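Local structure of leucine-rich-repeat protein (Methanosarcina barkeri, 4WNR) at residues G99-L111 with P275-N287. The protein binds GDP and magnesium through the Roc G-protein domain of this Roc-COR fragment, the whole protein probably also being a serine/threonine protein kinase. Residues are numbered along the deposited sequence; the frame is centred on the assembly and turned at random.
Sequences GQEIMHATHQFFL and PKWITEGVYKIIN
Pro275 puts CB against CE1 of Phe110, 3.7 Å away, on the COR-A helix 275-286, which packs along the Roc domain, a P-loop G domain. The Roc side of this interface is helix 99-104 with the loop and 3-10 segment 107-109 that follow it; most of the touching residues are buried. One turn on, Ile278 lays CG2 against CD2 of Phe109 at 3.5 Å, the two side chains running alongside in opposing senses; Leu328 of helix 322-331 also packs on Phe109. Thr279 CG2 meets the rim of the Phe110 ring edge-on. Val282 reaches the methyl of Thr106 with CG1 and Phe109 with CG2. With CG anti to the carbonyl carbon (chi1 -59°), the Tyr283 ring reaches across to segment 99-111 and delivers OH between two partners: it takes a hydrogen bond from Thr106 OG1 (2.7 Å) and gives one to Glu101 OE2, also 2.7 Å, meeting it from above the carboxylate plane. A phenylalanine here would probably leave the Glu101 carboxylate and the Thr106 hydroxyl without their shared mate. The Glu101 side chain lies about 7 Å from the bound magnesium ion. The His104 ring meets that of Tyr283 obliquely, planes 49° apart, and Ile286 ends the contact with CG2 3.7 Å from His104 CE1.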
loop_
_atom_site.group_PDB
_atom_site.type_symbol
_atom_site.label_atom_id
_atom_site.label_comp_id
_atom_site.label_asym_id
_atom_site.label_seq_id
_atom_site.Cartn_x
_atom_site.Cartn_y
_atom_site.Cartn_z
ATOM N N GLY A 99 -10.337 -8.068 -3.171
ATOM C CA GLY A 99 -10.811 -8.273 -4.544
ATOM C C GLY A 99 -11.252 -7.000 -5.244
ATOM O O GLY A 99 -11.034 -6.842 -6.447
ATOM N N GLN A 100 -11.883 -6.098 -4.495
ATOM C CA GLN A 100 -12.278 -4.789 -5.026
ATOM C C GLN A 100 -11.071 -3.914 -5.372
ATOM O O GLN A 100 -11.120 -3.131 -6.322
ATOM C CB GLN A 100 -13.181 -4.047 -4.035
ATOM C CG GLN A 100 -14.654 -4.413 -4.138
ATOM C CD GLN A 100 -15.543 -3.450 -3.369
ATOM O OE1 GLN A 100 -15.314 -3.186 -2.186
ATOM N NE2 GLN A 100 -16.565 -2.916 -4.038
ATOM N N GLU A 101 -9.997 -4.050 -4.601
ATOM C CA GLU A 101 -8.798 -3.228 -4.786
ATOM C C GLU A 101 -8.063 -3.565 -6.082
ATOM O O GLU A 101 -7.633 -2.667 -6.803
ATOM C CB GLU A 101 -7.848 -3.365 -3.591
ATOM C CG GLU A 101 -8.229 -2.521 -2.382
ATOM C CD GLU A 101 -9.519 -2.962 -1.712
ATOM O OE1 GLU A 101 -9.759 -4.183 -1.608
ATOM O OE2 GLU A 101 -10.293 -2.082 -1.280
ATOM N N ILE A 102 -7.921 -4.857 -6.370
ATOM C CA ILE A 102 -7.247 -5.311 -7.590
ATOM C C ILE A 102 -8.134 -5.098 -8.819
ATOM O O ILE A 102 -7.640 -4.740 -9.889
ATOM C CB ILE A 102 -6.808 -6.793 -7.488
ATOM C CG1 ILE A 102 -5.530 -6.920 -6.649
ATOM C CG2 ILE A 102 -6.533 -7.391 -8.866
ATOM C CD1 ILE A 102 -5.724 -6.729 -5.163
ATOM N N MET A 103 -9.438 -5.321 -8.656
ATOM C CA MET A 103 -10.401 -5.165 -9.752
ATOM C C MET A 103 -10.478 -3.714 -10.222
ATOM O O MET A 103 -10.321 -3.434 -11.411
ATOM C CB MET A 103 -11.789 -5.643 -9.317
ATOM C CG MET A 103 -12.851 -5.557 -10.406
ATOM S SD MET A 103 -14.367 -6.441 -9.992
ATOM C CE MET A 103 -14.897 -5.573 -8.516
ATOM N N HIS A 104 -10.720 -2.804 -9.283
ATOM C CA HIS A 104 -10.816 -1.373 -9.583
ATOM C C HIS A 104 -9.457 -0.670 -9.641
ATOM O O HIS A 104 -9.389 0.512 -9.976
ATOM C CB HIS A 104 -11.705 -0.672 -8.555
ATOM C CG HIS A 104 -13.113 -1.180 -8.531
ATOM N ND1 HIS A 104 -13.939 -1.135 -9.634
ATOM C CD2 HIS A 104 -13.843 -1.736 -7.537
ATOM C CE1 HIS A 104 -15.115 -1.648 -9.321
ATOM N NE2 HIS A 104 -15.085 -2.018 -8.053
ATOM N N ALA A 105 -8.392 -1.394 -9.298
ATOM C CA ALA A 105 -7.013 -0.886 -9.361
ATOM C C ALA A 105 -6.726 0.246 -8.365
ATOM O O ALA A 105 -5.860 1.089 -8.609
ATOM C CB ALA A 105 -6.663 -0.457 -10.784
ATOM N N THR A 106 -7.435 0.247 -7.237
ATOM C CA THR A 106 -7.219 1.248 -6.186
ATOM C C THR A 106 -6.008 0.915 -5.308
ATOM O O THR A 106 -5.573 1.741 -4.503
ATOM C CB THR A 106 -8.459 1.415 -5.286
ATOM O OG1 THR A 106 -8.804 0.158 -4.695
ATOM C CG2 THR A 106 -9.638 1.941 -6.089
ATOM N N HIS A 107 -5.471 -0.294 -5.461
ATOM C CA HIS A 107 -4.238 -0.691 -4.777
ATOM C C HIS A 107 -3.039 0.152 -5.223
ATOM O O HIS A 107 -2.070 0.299 -4.480
ATOM C CB HIS A 107 -3.942 -2.175 -5.008
ATOM C CG HIS A 107 -3.513 -2.499 -6.405
ATOM N ND1 HIS A 107 -4.408 -2.688 -7.435
ATOM C CD2 HIS A 107 -2.281 -2.668 -6.942
ATOM C CE1 HIS A 107 -3.747 -2.959 -8.547
ATOM N NE2 HIS A 107 -2.454 -2.951 -8.274
ATOM N N GLN A 108 -3.119 0.698 -6.436
ATOM C CA GLN A 108 -2.082 1.579 -6.987
ATOM C C GLN A 108 -1.760 2.785 -6.098
ATOM O O GLN A 108 -0.637 3.295 -6.128
ATOM C CB GLN A 108 -2.497 2.079 -8.373
ATOM C CG GLN A 108 -2.450 1.026 -9.467
ATOM C CD GLN A 108 -2.958 1.556 -10.795
ATOM O OE1 GLN A 108 -4.106 1.987 -10.900
ATOM N NE2 GLN A 108 -2.105 1.528 -11.818
ATOM N N PHE A 109 -2.735 3.235 -5.310
ATOM C CA PHE A 109 -2.543 4.400 -4.435
ATOM C C PHE A 109 -1.516 4.114 -3.335
ATOM O O PHE A 109 -0.855 5.029 -2.842
ATOM C CB PHE A 109 -3.859 4.847 -3.769
ATOM C CG PHE A 109 -5.044 4.939 -4.700
ATOM C CD1 PHE A 109 -4.887 5.211 -6.055
ATOM C CD2 PHE A 109 -6.331 4.784 -4.200
ATOM C CE1 PHE A 109 -5.988 5.294 -6.894
ATOM C CE2 PHE A 109 -7.434 4.872 -5.031
ATOM C CZ PHE A 109 -7.263 5.128 -6.380
ATOM N N PHE A 110 -1.394 2.843 -2.958
ATOM C CA PHE A 110 -0.594 2.439 -1.803
ATOM C C PHE A 110 0.712 1.725 -2.164
ATOM O O PHE A 110 1.463 1.328 -1.274
ATOM C CB PHE A 110 -1.446 1.559 -0.889
ATOM C CG PHE A 110 -2.847 2.073 -0.702
ATOM C CD1 PHE A 110 -3.101 3.145 0.143
ATOM C CD2 PHE A 110 -3.910 1.498 -1.386
ATOM C CE1 PHE A 110 -4.388 3.624 0.313
ATOM C CE2 PHE A 110 -5.201 1.973 -1.221
ATOM C CZ PHE A 110 -5.441 3.038 -0.370
ATOM N N LEU A 111 0.977 1.559 -3.458
ATOM C CA LEU A 111 2.256 1.015 -3.915
ATOM C C LEU A 111 3.315 2.104 -3.822
ATOM O O LEU A 111 3.113 3.211 -4.322
ATOM C CB LEU A 111 2.157 0.508 -5.357
ATOM C CG LEU A 111 1.044 -0.492 -5.683
ATOM C CD1 LEU A 111 1.208 -0.994 -7.109
ATOM C CD2 LEU A 111 1.019 -1.658 -4.706
ATOM N N PRO A 275 -6.473 4.443 5.066
ATOM C CA PRO A 275 -6.574 4.024 3.661
ATOM C C PRO A 275 -8.004 3.785 3.159
ATOM O O PRO A 275 -8.288 4.017 1.982
ATOM C CB PRO A 275 -5.782 2.714 3.634
ATOM C CG PRO A 275 -4.784 2.863 4.723
ATOM C CD PRO A 275 -5.480 3.640 5.802
ATOM N N LYS A 276 -8.886 3.327 4.043
ATOM C CA LYS A 276 -10.286 3.064 3.687
ATOM C C LYS A 276 -11.050 4.332 3.283
ATOM O O LYS A 276 -12.018 4.260 2.524
ATOM C CB LYS A 276 -11.012 2.362 4.839
ATOM C CG LYS A 276 -10.505 0.955 5.114
ATOM C CD LYS A 276 -11.261 0.298 6.257
ATOM C CE LYS A 276 -10.750 -1.110 6.519
ATOM N NZ LYS A 276 -11.456 -1.766 7.654
ATOM N N TRP A 277 -10.613 5.481 3.794
ATOM C CA TRP A 277 -11.205 6.775 3.437
ATOM C C TRP A 277 -11.126 7.032 1.933
ATOM O O TRP A 277 -12.101 7.464 1.323
ATOM C CB TRP A 277 -10.508 7.907 4.195
ATOM C CG TRP A 277 -11.094 9.264 3.946
ATOM C CD1 TRP A 277 -12.244 9.768 4.473
ATOM C CD2 TRP A 277 -10.547 10.295 3.117
ATOM N NE1 TRP A 277 -12.455 11.049 4.018
ATOM C CE2 TRP A 277 -11.425 11.396 3.185
ATOM C CE3 TRP A 277 -9.400 10.394 2.320
ATOM C CZ2 TRP A 277 -11.193 12.582 2.486
ATOM C CZ3 TRP A 277 -9.172 11.572 1.625
ATOM C CH2 TRP A 277 -10.065 12.650 1.714
ATOM N N ILE A 278 -9.966 6.751 1.345
ATOM C CA ILE A 278 -9.753 6.959 -0.089
ATOM C C ILE A 278 -10.607 5.988 -0.896
ATOM O O ILE A 278 -11.407 6.401 -1.735
ATOM C CB ILE A 278 -8.273 6.758 -0.488
ATOM C CG1 ILE A 278 -7.375 7.786 0.204
ATOM C CG2 ILE A 278 -8.101 6.868 -2.001
ATOM C CD1 ILE A 278 -5.906 7.414 0.187
ATOM N N THR A 279 -10.429 4.698 -0.623
ATOM C CA THR A 279 -11.045 3.634 -1.417
ATOM C C THR A 279 -12.574 3.697 -1.416
ATOM O O THR A 279 -13.201 3.610 -2.472
ATOM C CB THR A 279 -10.594 2.241 -0.935
ATOM O OG1 THR A 279 -10.862 2.099 0.465
ATOM C CG2 THR A 279 -9.109 2.042 -1.187
ATOM N N GLU A 280 -13.165 3.862 -0.236
ATOM C CA GLU A 280 -14.624 3.950 -0.109
ATOM C C GLU A 280 -15.194 5.174 -0.830
ATOM O O GLU A 280 -16.324 5.141 -1.320
ATOM C CB GLU A 280 -15.044 3.966 1.365
ATOM C CG GLU A 280 -14.775 2.661 2.106
ATOM C CD GLU A 280 -15.544 1.478 1.539
ATOM O OE1 GLU A 280 -16.691 1.666 1.079
ATOM O OE2 GLU A 280 -14.997 0.356 1.553
ATOM N N GLY A 281 -14.409 6.248 -0.887
ATOM C CA GLY A 281 -14.775 7.437 -1.657
ATOM C C GLY A 281 -14.768 7.179 -3.155
ATOM O O GLY A 281 -15.648 7.648 -3.879
ATOM N N VAL A 282 -13.774 6.422 -3.614
ATOM C CA VAL A 282 -13.652 6.063 -5.027
ATOM C C VAL A 282 -14.732 5.060 -5.441
ATOM O O VAL A 282 -15.296 5.174 -6.528
ATOM C CB VAL A 282 -12.250 5.491 -5.344
ATOM C CG1 VAL A 282 -12.177 4.964 -6.773
ATOM C CG2 VAL A 282 -11.182 6.553 -5.127
ATOM N N TYR A 283 -15.013 4.082 -4.580
ATOM C CA TYR A 283 -16.033 3.066 -4.875
ATOM C C TYR A 283 -17.441 3.662 -4.925
ATOM O O TYR A 283 -18.283 3.207 -5.702
ATOM C CB TYR A 283 -15.993 1.912 -3.860
ATOM C CG TYR A 283 -14.672 1.167 -3.791
ATOM C CD1 TYR A 283 -13.932 0.889 -4.941
ATOM C CD2 TYR A 283 -14.173 0.719 -2.570
ATOM C CE1 TYR A 283 -12.729 0.208 -4.872
ATOM C CE2 TYR A 283 -12.971 0.034 -2.492
ATOM C CZ TYR A 283 -12.252 -0.218 -3.645
ATOM O OH TYR A 283 -11.057 -0.899 -3.571
ATOM N N LYS A 284 -17.692 4.672 -4.096
ATOM C CA LYS A 284 -18.960 5.405 -4.138
ATOM C C LYS A 284 -19.192 6.036 -5.513
ATOM O O LYS A 284 -20.315 6.043 -6.013
ATOM C CB LYS A 284 -19.010 6.480 -3.049
ATOM C CG LYS A 284 -19.563 5.984 -1.725
ATOM C CD LYS A 284 -19.458 7.042 -0.638
ATOM C CE LYS A 284 -20.513 6.855 0.443
ATOM N NZ LYS A 284 -20.541 5.477 1.009
ATOM N N ILE A 285 -18.124 6.556 -6.113
ATOM C CA ILE A 285 -18.187 7.142 -7.452
ATOM C C ILE A 285 -18.386 6.053 -8.507
ATOM O O ILE A 285 -19.272 6.160 -9.352
ATOM C CB ILE A 285 -16.918 7.967 -7.773
ATOM C CG1 ILE A 285 -16.832 9.181 -6.841
ATOM C CG2 ILE A 285 -16.917 8.426 -9.228
ATOM C CD1 ILE A 285 -15.469 9.839 -6.804
ATOM N N ILE A 286 -17.567 5.005 -8.444
ATOM C CA ILE A 286 -17.619 3.910 -9.420
ATOM C C ILE A 286 -18.967 3.188 -9.384
ATOM O O ILE A 286 -19.539 2.889 -10.432
ATOM C CB ILE A 286 -16.470 2.897 -9.199
ATOM C CG1 ILE A 286 -15.120 3.551 -9.520
ATOM C CG2 ILE A 286 -16.655 1.658 -10.071
ATOM C CD1 ILE A 286 -13.915 2.771 -9.036
ATOM N N ASN A 287 -19.466 2.922 -8.178
ATOM C CA ASN A 287 -20.750 2.233 -7.991
ATOM C C ASN A 287 -21.933 3.186 -7.772
ATOM O O ASN A 287 -22.940 2.801 -7.176
ATOM C CB ASN A 287 -20.659 1.252 -6.814
ATOM C CG ASN A 287 -19.591 0.193 -7.012
ATOM O OD1 ASN A 287 -19.375 -0.289 -8.125
ATOM N ND2 ASN A 287 -18.922 -0.184 -5.927
#